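Local atomic coordinates of adenylate kinase (Schistosoma mansoni, PDB entry 3UMF), a protein that catalyses the reversible transfer of a phosphate between adenine nucleotides, interconverting ATP and AMP with two ADP. Residues I137-S142 with D205-E210; T44-L49 with F55-S60; E99-L104 with E129-L134. All blocks are in the same frame, centred on the assembly; numbering follows the deposited sequence.

Interaction 1 of 3, residues I137-S142 with D205-E210; sequences INFDVS and DKVNHE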
ATOM      1  N   ILE A 137      -0.241   5.900   5.635  1.00 24.98           N
ATOM      2  CA  ILE A 137      -1.529   6.532   5.374  1.00 25.31           C
ATOM      3  C   ILE A 137      -2.605   5.461   5.384  1.00 25.70           C
ATOM      4  O   ILE A 137      -2.604   4.554   4.548  1.00 28.39           O
ATOM      5  CB  ILE A 137      -1.555   7.264   4.016  1.00 25.54           C
ATOM      6  CG1 ILE A 137      -0.368   8.221   3.901  1.00 27.80           C
ATOM      7  CG2 ILE A 137      -2.858   8.030   3.852  1.00 30.57           C
ATOM      8  CD1 ILE A 137      -0.304   8.950   2.574  1.00 26.98           C
ATOM      9  N   ASN A 138      -3.511   5.553   6.347  1.00 26.03           N
ATOM     10  CA  ASN A 138      -4.627   4.627   6.432  1.00 23.91           C
ATOM     11  C   ASN A 138      -5.906   5.309   5.964  1.00 27.27           C
ATOM     12  O   ASN A 138      -6.455   6.155   6.670  1.00 26.16           O
ATOM     13  CB  ASN A 138      -4.788   4.119   7.871  1.00 23.96           C
ATOM     14  CG  ASN A 138      -5.923   3.118   8.019  1.00 32.06           C
ATOM     15  OD1 ASN A 138      -6.336   2.475   7.052  1.00 34.47           O
ATOM     16  ND2 ASN A 138      -6.430   2.979   9.241  1.00 33.12           N
ATOM     17  N   PHE A 139      -6.363   4.959   4.764  1.00 22.96           N
ATOM     18  CA  PHE A 139      -7.614   5.496   4.232  1.00 27.20           C
ATOM     19  C   PHE A 139      -8.786   4.713   4.812  1.00 32.79           C
ATOM     20  O   PHE A 139      -9.172   3.666   4.285  1.00 34.76           O
ATOM     21  CB  PHE A 139      -7.632   5.433   2.702  1.00 25.82           C
ATOM     22  CG  PHE A 139      -6.702   6.417   2.045  1.00 29.52           C
ATOM     23  CD1 PHE A 139      -7.007   7.767   2.021  1.00 28.68           C
ATOM     24  CD2 PHE A 139      -5.525   5.993   1.444  1.00 24.30           C
ATOM     25  CE1 PHE A 139      -6.158   8.677   1.416  1.00 29.13           C
ATOM     26  CE2 PHE A 139      -4.671   6.899   0.836  1.00 27.64           C
ATOM     27  CZ  PHE A 139      -4.988   8.243   0.825  1.00 28.35           C
ATOM     28  N   ASP A 140      -9.353   5.239   5.892  1.00 30.44           N
ATOM     29  CA  ASP A 140     -10.314   4.506   6.703  1.00 30.74           C
ATOM     30  C   ASP A 140     -11.759   4.810   6.327  1.00 32.27           C
ATOM     31  O   ASP A 140     -12.154   5.972   6.233  1.00 30.07           O
ATOM     32  CB  ASP A 140     -10.087   4.832   8.182  1.00 36.33           C
ATOM     33  CG  ASP A 140     -11.023   4.068   9.101  1.00 43.77           C
ATOM     34  OD1 ASP A 140     -11.152   2.834   8.936  1.00 39.64           O
ATOM     35  OD2 ASP A 140     -11.629   4.700   9.992  1.00 44.90           O
ATOM     36  N   VAL A 141     -12.543   3.757   6.109  1.00 29.33           N
ATOM     37  CA  VAL A 141     -13.986   3.899   5.937  1.00 29.47           C
ATOM     38  C   VAL A 141     -14.720   2.862   6.780  1.00 26.07           C
ATOM     39  O   VAL A 141     -14.220   1.760   6.996  1.00 26.43           O
ATOM     40  CB  VAL A 141     -14.419   3.757   4.457  1.00 31.41           C
ATOM     41  CG1 VAL A 141     -13.919   4.934   3.636  1.00 35.04           C
ATOM     42  CG2 VAL A 141     -13.927   2.437   3.871  1.00 30.49           C
ATOM     43  N   SER A 142     -15.904   3.224   7.262  1.00 25.02           N
ATOM     44  CA  SER A 142     -16.743   2.299   8.013  1.00 21.45           C
ATOM     45  C   SER A 142     -17.416   1.335   7.046  1.00 24.00           C
ATOM     46  O   SER A 142     -17.427   1.573   5.837  1.00 23.07           O
ATOM     47  CB  SER A 142     -17.805   3.064   8.800  1.00 26.04           C
ATOM     48  OG  SER A 142     -18.732   3.668   7.916  1.00 28.22           O
ATOM     49  N   ASP A 205      -7.075  16.983  -0.001  1.00 24.16           N
ATOM     50  CA  ASP A 205      -6.635  18.160   0.746  1.00 30.54           C
ATOM     51  C   ASP A 205      -6.200  17.796   2.168  1.00 26.30           C
ATOM     52  O   ASP A 205      -5.184  18.292   2.661  1.00 26.15           O
ATOM     53  CB  ASP A 205      -7.739  19.222   0.790  1.00 35.54           C
ATOM     54  CG  ASP A 205      -7.979  19.881  -0.565  1.00 43.04           C
ATOM     55  OD1 ASP A 205      -7.075  19.842  -1.427  1.00 41.64           O
ATOM     56  OD2 ASP A 205      -9.073  20.451  -0.760  1.00 44.04           O
ATOM     57  N   LYS A 206      -6.966  16.926   2.823  1.00 24.92           N
ATOM     58  CA  LYS A 206      -6.633  16.485   4.180  1.00 26.57           C
ATOM     59  C   LYS A 206      -5.332  15.683   4.214  1.00 25.85           C
ATOM     60  O   LYS A 206      -4.502  15.878   5.104  1.00 24.91           O
ATOM     61  CB  LYS A 206      -7.780  15.670   4.783  1.00 28.54           C
ATOM     62  CG  LYS A 206      -7.547  15.228   6.225  1.00 29.89           C
ATOM     63  CD  LYS A 206      -7.303  16.416   7.146  1.00 36.62           C
ATOM     64  CE  LYS A 206      -7.289  15.988   8.611  1.00 39.41           C
ATOM     65  NZ  LYS A 206      -6.919  17.105   9.524  1.00 37.31           N
ATOM     66  N   VAL A 207      -5.156  14.789   3.243  1.00 25.29           N
ATOM     67  CA  VAL A 207      -3.931  13.999   3.140  1.00 28.39           C
ATOM     68  C   VAL A 207      -2.703  14.895   3.021  1.00 27.49           C
ATOM     69  O   VAL A 207      -1.696  14.678   3.694  1.00 23.86           O
ATOM     70  CB  VAL A 207      -3.969  13.034   1.930  1.00 31.18           C
ATOM     71  CG1 VAL A 207      -2.601  12.424   1.690  1.00 43.25           C
ATOM     72  CG2 VAL A 207      -4.998  11.947   2.153  1.00 29.93           C
ATOM     73  N   ASN A 208      -2.793  15.908   2.167  1.00 27.62           N
ATOM     74  CA  ASN A 208      -1.683  16.838   1.978  1.00 28.85           C
ATOM     75  C   ASN A 208      -1.395  17.659   3.228  1.00 28.79           C
ATOM     76  O   ASN A 208      -0.246  17.995   3.500  1.00 27.05           O
ATOM     77  CB  ASN A 208      -1.940  17.756   0.779  1.00 37.35           C
ATOM     78  CG  ASN A 208      -1.958  16.999  -0.534  1.00 45.07           C
ATOM     79  OD1 ASN A 208      -1.414  15.899  -0.637  1.00 45.24           O
ATOM     80  ND2 ASN A 208      -2.578  17.588  -1.548  1.00 50.04           N
ATOM     81  N   HIS A 209      -2.444  17.980   3.981  1.00 30.64           N
ATOM     82  CA  HIS A 209      -2.296  18.719   5.229  1.00 33.37           C
ATOM     83  C   HIS A 209      -1.556  17.879   6.265  1.00 34.29           C
ATOM     84  O   HIS A 209      -0.678  18.374   6.971  1.00 31.98           O
ATOM     85  CB  HIS A 209      -3.667  19.140   5.768  1.00 32.18           C
ATOM     86  CG  HIS A 209      -3.602  19.945   7.029  1.00 35.66           C
ATOM     87  ND1 HIS A 209      -3.753  19.384   8.278  1.00 36.69           N
ATOM     88  CD2 HIS A 209      -3.400  21.268   7.233  1.00 41.26           C
ATOM     89  CE1 HIS A 209      -3.648  20.327   9.198  1.00 33.11           C
ATOM     90  NE2 HIS A 209      -3.434  21.479   8.590  1.00 43.66           N
ATOM     91  N   GLU A 210      -1.904  16.601   6.340  1.00 30.61           N
ATOM     92  CA  GLU A 210      -1.278  15.699   7.301  1.00 27.00           C
ATOM     93  C   GLU A 210       0.159  15.344   6.913  1.00 27.63           C
ATOM     94  O   GLU A 210       1.029  15.250   7.777  1.00 27.92           O
ATOM     95  CB  GLU A 210      -2.129  14.440   7.482  1.00 25.90           C
ATOM     96  CG  GLU A 210      -3.497  14.715   8.082  1.00 21.35           C
ATOM     97  CD  GLU A 210      -3.408  15.421   9.420  1.00 36.83           C
ATOM     98  OE1 GLU A 210      -2.649  14.946  10.292  1.00 35.31           O
ATOM     99  OE2 GLU A 210      -4.088  16.453   9.605  1.00 42.60           O
TER
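V207 of helix 200-212 sets one methyl against each of two side chains on strand 135-140. The ring of F139 and the valine cross at about a right angle, and CG2 of V207 comes obliquely to the ring, 3.5 Å from CE1 of F139 and a little farther from CZ. The other methyl, CG1, lies anti to the backbone N (chi1 169°) and faces the end of I137, 4.3 Å from its CD1. I137 also packs within the strand, its CG2 lying 3.6 Å above one face of the F139 ring, toward the rim. The contact is wholly apolar and buried, and I194 of the neighbouring strand 191-195 touches all three residues.

Polar groups occupy a different side of the helix. OE2 of E210 forms a salt bridge with NZ of K206 at 2.9 Å and accepts a hydrogen bond from ND1 of H209 at 3.2 Å, the two donors approaching from opposite faces of the carboxylate, while OE1 pairs with K213. Two bonds on one oxygen should hold the carboxylate's rotation. A C-terminal helix packed by its apolar side on a parallel sheet is characteristic of the Rossmann-like alpha/beta core of adenylate kinases.

Interaction 2 of 3, residues T44-L49 with F55-S60; sequences TQCEKL and FNHLSS
C46 and H57 meet where helix 42-53 faces the strand that follows it, and the cysteine's CB makes van der Waals contact with the imidazole. That CB lies 3.9 Å from CE1 of H57 and slightly farther from NE2, and the methylene approaches obliquely. A sulfur-aromatic approach accompanies this packing: SG of C46 is 5.1 Å from the centroid of the H57 ring and 44° off its normal, an oblique position. The histidine is placed by its first torsion: CG is anti to the backbone N (chi1 -169°), which carries the ring from the strand toward the helix.

The apolar pair is L49 with F55. CB of L49 stands 4.2 Å from CD2 of F55, and the same ring carbon lies 4.2 Å from the leucine's backbone O, which reaches the ring obliquely. This packing joins the helix to the residue just ahead of strand 56-58, across the short connection between them.

Polar anchoring comes from outside the pair of segments: NE2 of H57 hydrogen-bonds to OD2 of D114, which would restrict the ring's rotation and tie it to strand 110-114. D114 also touches C46, so it adjoins both sides of the histidine contact.

In the fold, helix 42-53 is bordered by helix 200-212, whose F204 and N208 are touched by L49. Strand 56-58 is the outermost strand at one end of the parallel sheet; its backbone bonds to strand 110-114, and L58 packs on A100 and M101 of helix 90-104.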
ATOM      1  N   THR A  44      -7.329   6.139  -6.270  1.00 31.56           N
ATOM      2  CA  THR A  44      -7.444   7.493  -6.793  1.00 38.86           C
ATOM      3  C   THR A  44      -6.492   8.441  -6.065  1.00 34.76           C
ATOM      4  O   THR A  44      -5.794   9.235  -6.693  1.00 29.21           O
ATOM      5  CB  THR A  44      -8.894   8.012  -6.672  1.00 44.29           C
ATOM      6  OG1 THR A  44      -9.769   7.169  -7.432  1.00 47.59           O
ATOM      7  CG2 THR A  44      -9.000   9.437  -7.185  1.00 43.47           C
ATOM      8  N   GLN A  45      -6.453   8.338  -4.742  1.00 30.16           N
ATOM      9  CA  GLN A  45      -5.604   9.206  -3.930  1.00 29.98           C
ATOM     10  C   GLN A  45      -4.117   9.027  -4.245  1.00 33.60           C
ATOM     11  O   GLN A  45      -3.381  10.009  -4.333  1.00 32.40           O
ATOM     12  CB  GLN A  45      -5.885   8.977  -2.441  1.00 28.24           C
ATOM     13  CG  GLN A  45      -7.316   9.318  -2.033  1.00 28.02           C
ATOM     14  CD  GLN A  45      -7.653  10.778  -2.271  1.00 31.11           C
ATOM     15  OE1 GLN A  45      -6.811  11.656  -2.088  1.00 30.01           O
ATOM     16  NE2 GLN A  45      -8.890  11.045  -2.684  1.00 29.31           N
ATOM     17  N   CYS A  46      -3.684   7.781  -4.430  1.00 29.19           N
ATOM     18  CA  CYS A  46      -2.293   7.504  -4.790  1.00 33.44           C
ATOM     19  C   CYS A  46      -1.913   8.116  -6.137  1.00 34.85           C
ATOM     20  O   CYS A  46      -0.807   8.631  -6.299  1.00 31.43           O
ATOM     21  CB  CYS A  46      -2.019   5.996  -4.809  1.00 41.54           C
ATOM     22  SG  CYS A  46      -1.899   5.221  -3.179  1.00 48.49           S
ATOM     23  N   GLU A  47      -2.827   8.052  -7.100  1.00 33.77           N
ATOM     24  CA  GLU A  47      -2.591   8.637  -8.417  1.00 35.34           C
ATOM     25  C   GLU A  47      -2.404  10.141  -8.309  1.00 30.73           C
ATOM     26  O   GLU A  47      -1.517  10.713  -8.939  1.00 30.40           O
ATOM     27  CB  GLU A  47      -3.764   8.339  -9.355  1.00 40.74           C
ATOM     28  CG  GLU A  47      -3.871   6.892  -9.785  1.00 56.53           C
ATOM     29  CD  GLU A  47      -5.137   6.621 -10.574  1.00 70.20           C
ATOM     30  OE1 GLU A  47      -5.895   7.582 -10.832  1.00 71.28           O
ATOM     31  OE2 GLU A  47      -5.380   5.448 -10.930  1.00 74.56           O
ATOM     32  N   LYS A  48      -3.249  10.773  -7.503  1.00 29.00           N
ATOM     33  CA  LYS A  48      -3.212  12.221  -7.348  1.00 32.92           C
ATOM     34  C   LYS A  48      -1.959  12.669  -6.601  1.00 31.89           C
ATOM     35  O   LYS A  48      -1.393  13.716  -6.908  1.00 33.19           O
ATOM     36  CB  LYS A  48      -4.486  12.716  -6.656  1.00 32.44           C
ATOM     37  CG  LYS A  48      -5.759  12.234  -7.342  1.00 40.67           C
ATOM     38  CD  LYS A  48      -6.782  13.340  -7.485  1.00 52.90           C
ATOM     39  CE  LYS A  48      -7.238  13.853  -6.139  1.00 52.66           C
ATOM     40  NZ  LYS A  48      -8.035  15.097  -6.294  1.00 61.56           N
ATOM     41  N   LEU A  49      -1.520  11.869  -5.633  1.00 30.55           N
ATOM     42  CA  LEU A  49      -0.291  12.162  -4.895  1.00 31.03           C
ATOM     43  C   LEU A  49       0.935  12.109  -5.804  1.00 30.64           C
ATOM     44  O   LEU A  49       1.793  12.989  -5.755  1.00 31.49           O
ATOM     45  CB  LEU A  49      -0.111  11.183  -3.734  1.00 30.59           C
ATOM     46  CG  LEU A  49      -1.015  11.385  -2.517  1.00 31.51           C
ATOM     47  CD1 LEU A  49      -0.809  10.256  -1.520  1.00 36.60           C
ATOM     48  CD2 LEU A  49      -0.737  12.733  -1.866  1.00 24.88           C
ATOM     49  N   PHE A  55       5.999  11.463  -6.635  1.00 42.76           N
ATOM     50  CA  PHE A  55       6.429  10.300  -5.867  1.00 38.40           C
ATOM     51  C   PHE A  55       6.690   9.115  -6.787  1.00 38.02           C
ATOM     52  O   PHE A  55       6.015   8.957  -7.802  1.00 41.64           O
ATOM     53  CB  PHE A  55       5.335   9.892  -4.866  1.00 39.43           C
ATOM     54  CG  PHE A  55       5.166  10.837  -3.704  1.00 43.02           C
ATOM     55  CD1 PHE A  55       6.157  11.747  -3.372  1.00 47.29           C
ATOM     56  CD2 PHE A  55       4.012  10.806  -2.936  1.00 42.38           C
ATOM     57  CE1 PHE A  55       5.995  12.605  -2.290  1.00 51.44           C
ATOM     58  CE2 PHE A  55       3.844  11.664  -1.861  1.00 44.95           C
ATOM     59  CZ  PHE A  55       4.835  12.563  -1.539  1.00 47.57           C
ATOM     60  N   ASN A  56       7.665   8.279  -6.440  1.00 37.36           N
ATOM     61  CA  ASN A  56       7.750   6.959  -7.061  1.00 38.50           C
ATOM     62  C   ASN A  56       6.588   6.114  -6.546  1.00 39.23           C
ATOM     63  O   ASN A  56       6.231   6.189  -5.369  1.00 45.57           O
ATOM     64  CB  ASN A  56       9.083   6.282  -6.751  1.00 39.17           C
ATOM     65  CG  ASN A  56      10.264   6.999  -7.386  1.00 45.67           C
ATOM     66  OD1 ASN A  56      11.109   7.565  -6.692  1.00 50.12           O
ATOM     67  ND2 ASN A  56      10.328   6.972  -8.714  1.00 43.26           N
ATOM     68  N   HIS A  57       5.982   5.327  -7.426  1.00 39.60           N
ATOM     69  CA  HIS A  57       4.830   4.522  -7.044  1.00 41.40           C
ATOM     70  C   HIS A  57       5.136   3.042  -7.252  1.00 41.88           C
ATOM     71  O   HIS A  57       5.355   2.593  -8.379  1.00 42.45           O
ATOM     72  CB  HIS A  57       3.592   4.952  -7.838  1.00 53.32           C
ATOM     73  CG  HIS A  57       2.308   4.364  -7.336  1.00 64.89           C
ATOM     74  ND1 HIS A  57       1.100   4.580  -7.962  1.00 70.49           N
ATOM     75  CD2 HIS A  57       2.042   3.571  -6.270  1.00 67.33           C
ATOM     76  CE1 HIS A  57       0.145   3.944  -7.306  1.00 69.95           C
ATOM     77  NE2 HIS A  57       0.691   3.324  -6.276  1.00 69.02           N
ATOM     78  N   LEU A  58       5.162   2.292  -6.156  1.00 38.25           N
ATOM     79  CA  LEU A  58       5.499   0.876  -6.208  1.00 33.70           C
ATOM     80  C   LEU A  58       4.345   0.016  -5.711  1.00 29.81           C
ATOM     81  O   LEU A  58       3.669   0.365  -4.745  1.00 28.02           O
ATOM     82  CB  LEU A  58       6.736   0.587  -5.349  1.00 31.53           C
ATOM     83  CG  LEU A  58       8.059   1.292  -5.660  1.00 42.23           C
ATOM     84  CD1 LEU A  58       9.118   0.859  -4.656  1.00 39.98           C
ATOM     85  CD2 LEU A  58       8.517   1.004  -7.083  1.00 41.31           C
ATOM     86  N   SER A  59       4.130  -1.116  -6.372  1.00 30.36           N
ATOM     87  CA  SER A  59       3.167  -2.105  -5.909  1.00 35.70           C
ATOM     88  C   SER A  59       3.748  -3.494  -6.138  1.00 35.45           C
ATOM     89  O   SER A  59       4.488  -3.706  -7.097  1.00 34.96           O
ATOM     90  CB  SER A  59       1.833  -1.950  -6.637  1.00 37.12           C
ATOM     91  OG  SER A  59       1.934  -2.356  -7.990  1.00 43.60           O
ATOM     92  N   SER A  60       3.418  -4.436  -5.259  1.00 34.62           N
ATOM     93  CA  SER A  60       3.959  -5.782  -5.366  1.00 39.88           C
ATOM     94  C   SER A  60       3.494  -6.448  -6.654  1.00 37.04           C
ATOM     95  O   SER A  60       4.270  -7.133  -7.317  1.00 36.16           O
ATOM     96  CB  SER A  60       3.577  -6.625  -4.147  1.00 42.33           C
ATOM     97  OG  SER A  60       2.175  -6.800  -4.057  1.00 47.93           O
TER

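Interaction 3 of 3, residues E99-L104 with E129-L134; sequences EAMIKL and EVCPCL
M101 meets V130 and C131 through the end of a thioether chain that runs extended and then bends. Its chi2 is near 175°, carrying SD away from helix 90-104, whereas chi3 of 55° turns the terminal methyl aside. On the other segment, V130 holds CG1 anti to its own nitrogen (chi1 -165°), which presents that methyl to the methionine, and C131 has SG between its backbone N and carbonyl carbon.

The methionine and valine side chains cross obliquely. CG1 of V130 lies 3.8 Å from SD of M101 and 3.8 Å from CE of M101, so a single valine methyl touches both atoms at the end of the thioether. CE of M101 also packs against the cysteine sulfur, 3.9 Å from SG of C131. The bend therefore lets one terminal methyl serve two consecutive residues, and the whole contact is apolar, with M101 and C131 buried.

The surroundings continue this apolar layer. L26 touches both M101 and V130, while V31 of strand 30-35 touches M101 and C131. Farther along the loop, N of C133 hydrogen-bonds to OE2 of E127 and O of C133 accepts from NZ of K190, polar ties that fasten the backbone ahead of strand 135-140.

V130 is where the chain leaves helical geometry after helix 120-129, and the contact packs this exit against the C-terminal part of helix 90-104. The arrangement is plain packing between helix and connecting loop in the alpha/beta core of an adenylate kinase, in which such links lead from a helix into the next parallel strand.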
ATOM      1  N   GLU A  99      15.128  -3.703  -4.806  1.00 40.31           N
ATOM      2  CA  GLU A  99      15.786  -3.546  -6.096  1.00 46.21           C
ATOM      3  C   GLU A  99      15.217  -2.351  -6.853  1.00 39.58           C
ATOM      4  O   GLU A  99      15.959  -1.595  -7.477  1.00 39.08           O
ATOM      5  CB  GLU A  99      15.634  -4.818  -6.935  1.00 56.53           C
ATOM      6  CG  GLU A  99      16.387  -4.776  -8.251  1.00 70.39           C
ATOM      7  CD  GLU A  99      15.785  -5.690  -9.303  1.00 80.22           C
ATOM      8  OE1 GLU A  99      15.910  -5.375 -10.505  1.00 88.13           O
ATOM      9  OE2 GLU A  99      15.191  -6.724  -8.927  1.00 77.70           O
ATOM     10  N   ALA A 100      13.901  -2.182  -6.790  1.00 31.86           N
ATOM     11  CA  ALA A 100      13.244  -1.063  -7.454  1.00 33.25           C
ATOM     12  C   ALA A 100      13.591   0.279  -6.803  1.00 38.88           C
ATOM     13  O   ALA A 100      13.741   1.288  -7.492  1.00 42.53           O
ATOM     14  CB  ALA A 100      11.733  -1.271  -7.475  1.00 35.00           C
ATOM     15  N   MET A 101      13.734   0.283  -5.480  1.00 30.70           N
ATOM     16  CA  MET A 101      14.041   1.511  -4.749  1.00 32.53           C
ATOM     17  C   MET A 101      15.461   2.016  -5.020  1.00 43.84           C
ATOM     18  O   MET A 101      15.673   3.218  -5.186  1.00 45.13           O
ATOM     19  CB  MET A 101      13.799   1.324  -3.249  1.00 30.73           C
ATOM     20  CG  MET A 101      12.328   1.113  -2.891  1.00 30.52           C
ATOM     21  SD  MET A 101      12.054   0.760  -1.145  1.00 41.74           S
ATOM     22  CE  MET A 101      12.848   2.169  -0.379  1.00 35.92           C
ATOM     23  N   ILE A 102      16.424   1.098  -5.067  1.00 43.12           N
ATOM     24  CA  ILE A 102      17.814   1.435  -5.372  1.00 49.68           C
ATOM     25  C   ILE A 102      17.900   2.037  -6.768  1.00 54.47           C
ATOM     26  O   ILE A 102      18.680   2.959  -7.025  1.00 53.84           O
ATOM     27  CB  ILE A 102      18.715   0.180  -5.311  1.00 51.65           C
ATOM     28  CG1 ILE A 102      18.825  -0.325  -3.869  1.00 52.66           C
ATOM     29  CG2 ILE A 102      20.098   0.469  -5.870  1.00 59.22           C
ATOM     30  CD1 ILE A 102      19.655  -1.588  -3.724  1.00 54.74           C
ATOM     31  N   LYS A 103      17.061   1.518  -7.655  1.00 52.54           N
ATOM     32  CA  LYS A 103      17.023   1.913  -9.051  1.00 55.20           C
ATOM     33  C   LYS A 103      16.399   3.299  -9.247  1.00 55.68           C
ATOM     34  O   LYS A 103      16.715   3.992 -10.214  1.00 59.52           O
ATOM     35  CB  LYS A 103      16.225   0.857  -9.834  1.00 60.40           C
ATOM     36  CG  LYS A 103      16.367   0.905 -11.342  1.00 68.75           C
ATOM     37  CD  LYS A 103      15.399  -0.074 -11.994  1.00 69.75           C
ATOM     38  CE  LYS A 103      15.925  -0.588 -13.325  1.00 75.78           C
ATOM     39  NZ  LYS A 103      15.268   0.060 -14.492  1.00 76.86           N
ATOM     40  N   LEU A 104      15.531   3.713  -8.325  1.00 49.70           N
ATOM     41  CA  LEU A 104      14.745   4.938  -8.508  1.00 48.65           C
ATOM     42  C   LEU A 104      14.981   6.039  -7.469  1.00 52.31           C
ATOM     43  O   LEU A 104      14.364   7.104  -7.548  1.00 56.22           O
ATOM     44  CB  LEU A 104      13.244   4.602  -8.522  1.00 42.31           C
ATOM     45  CG  LEU A 104      12.724   3.726  -9.660  1.00 44.52           C
ATOM     46  CD1 LEU A 104      11.269   3.365  -9.419  1.00 41.95           C
ATOM     47  CD2 LEU A 104      12.885   4.432 -10.998  1.00 52.71           C
ATOM     48  N   GLU A 129      15.201  -4.913   6.501  1.00 50.06           N
ATOM     49  CA  GLU A 129      15.938  -5.261   5.291  1.00 52.52           C
ATOM     50  C   GLU A 129      16.120  -4.086   4.329  1.00 48.87           C
ATOM     51  O   GLU A 129      17.066  -4.067   3.544  1.00 49.22           O
ATOM     52  CB  GLU A 129      15.229  -6.406   4.561  1.00 54.88           C
ATOM     53  CG  GLU A 129      15.050  -7.668   5.387  1.00 66.49           C
ATOM     54  CD  GLU A 129      16.154  -8.676   5.157  1.00 80.19           C
ATOM     55  OE1 GLU A 129      17.331  -8.335   5.395  1.00 84.88           O
ATOM     56  OE2 GLU A 129      15.845  -9.810   4.734  1.00 85.61           O
ATOM     57  N   VAL A 130      15.213  -3.114   4.375  1.00 47.54           N
ATOM     58  CA  VAL A 130      15.284  -1.980   3.453  1.00 49.19           C
ATOM     59  C   VAL A 130      15.546  -0.662   4.184  1.00 49.88           C
ATOM     60  O   VAL A 130      16.688  -0.217   4.278  1.00 51.92           O
ATOM     61  CB  VAL A 130      14.006  -1.862   2.588  1.00 52.60           C
ATOM     62  CG1 VAL A 130      14.252  -0.935   1.408  1.00 54.68           C
ATOM     63  CG2 VAL A 130      13.569  -3.233   2.100  1.00 51.64           C
ATOM     64  N   CYS A 131      14.485  -0.043   4.695  1.00 47.92           N
ATOM     65  CA  CYS A 131      14.609   1.172   5.494  1.00 54.00           C
ATOM     66  C   CYS A 131      13.318   1.429   6.265  1.00 47.96           C
ATOM     67  O   CYS A 131      12.245   0.998   5.838  1.00 38.14           O
ATOM     68  CB  CYS A 131      14.960   2.377   4.613  1.00 57.80           C
ATOM     69  SG  CYS A 131      13.694   2.834   3.420  1.00 55.29           S
ATOM     70  N   PRO A 132      13.418   2.117   7.415  1.00 54.11           N
ATOM     71  CA  PRO A 132      12.226   2.452   8.203  1.00 49.21           C
ATOM     72  C   PRO A 132      11.284   3.345   7.404  1.00 43.72           C
ATOM     73  O   PRO A 132      11.747   4.164   6.607  1.00 48.39           O
ATOM     74  CB  PRO A 132      12.800   3.229   9.391  1.00 51.82           C
ATOM     75  CG  PRO A 132      14.214   2.760   9.502  1.00 59.21           C
ATOM     76  CD  PRO A 132      14.659   2.544   8.087  1.00 58.59           C
ATOM     77  N   CYS A 133       9.983   3.190   7.599  1.00 39.39           N
ATOM     78  CA  CYS A 133       9.038   4.010   6.859  1.00 37.31           C
ATOM     79  C   CYS A 133       8.946   5.405   7.469  1.00 38.85           C
ATOM     80  O   CYS A 133       9.254   5.605   8.646  1.00 37.25           O
ATOM     81  CB  CYS A 133       7.657   3.346   6.799  1.00 35.56           C
ATOM     82  SG  CYS A 133       6.693   3.436   8.314  1.00 41.64           S
ATOM     83  N   LEU A 134       8.548   6.372   6.654  1.00 35.28           N
ATOM     84  CA  LEU A 134       8.315   7.721   7.140  1.00 40.26           C
ATOM     85  C   LEU A 134       6.985   7.772   7.885  1.00 36.63           C
ATOM     86  O   LEU A 134       6.903   8.278   9.004  1.00 32.29           O
ATOM     87  CB  LEU A 134       8.310   8.705   5.970  1.00 35.31           C
ATOM     88  CG  LEU A 134       7.888  10.140   6.284  1.00 32.08           C
ATOM     89  CD1 LEU A 134       8.864  10.802   7.247  1.00 31.91           C
ATOM     90  CD2 LEU A 134       7.771  10.937   4.998  1.00 37.91           C
TER

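The three contacts belong to one alpha/beta core and come in the chain order interaction 2, interaction 3, interaction 1, one after another without overlap in the sequence. Interactions 1 and 2 have centres about 14 Å apart and reach the same parallel sheet, at strands 135-140 and 56-58; they touch where helix 42-53 meets helix 200-212 and F139, for example F139 on Q45. Interactions 2 and 3, about 15 Å apart between centres, also touch, for example N56 on L104. Interactions 1 and 3 are about 23 Å apart between centres, adjoining in sequence without touching. Interaction 2 thus touches both of the others and lies between them in the packing around the sheet.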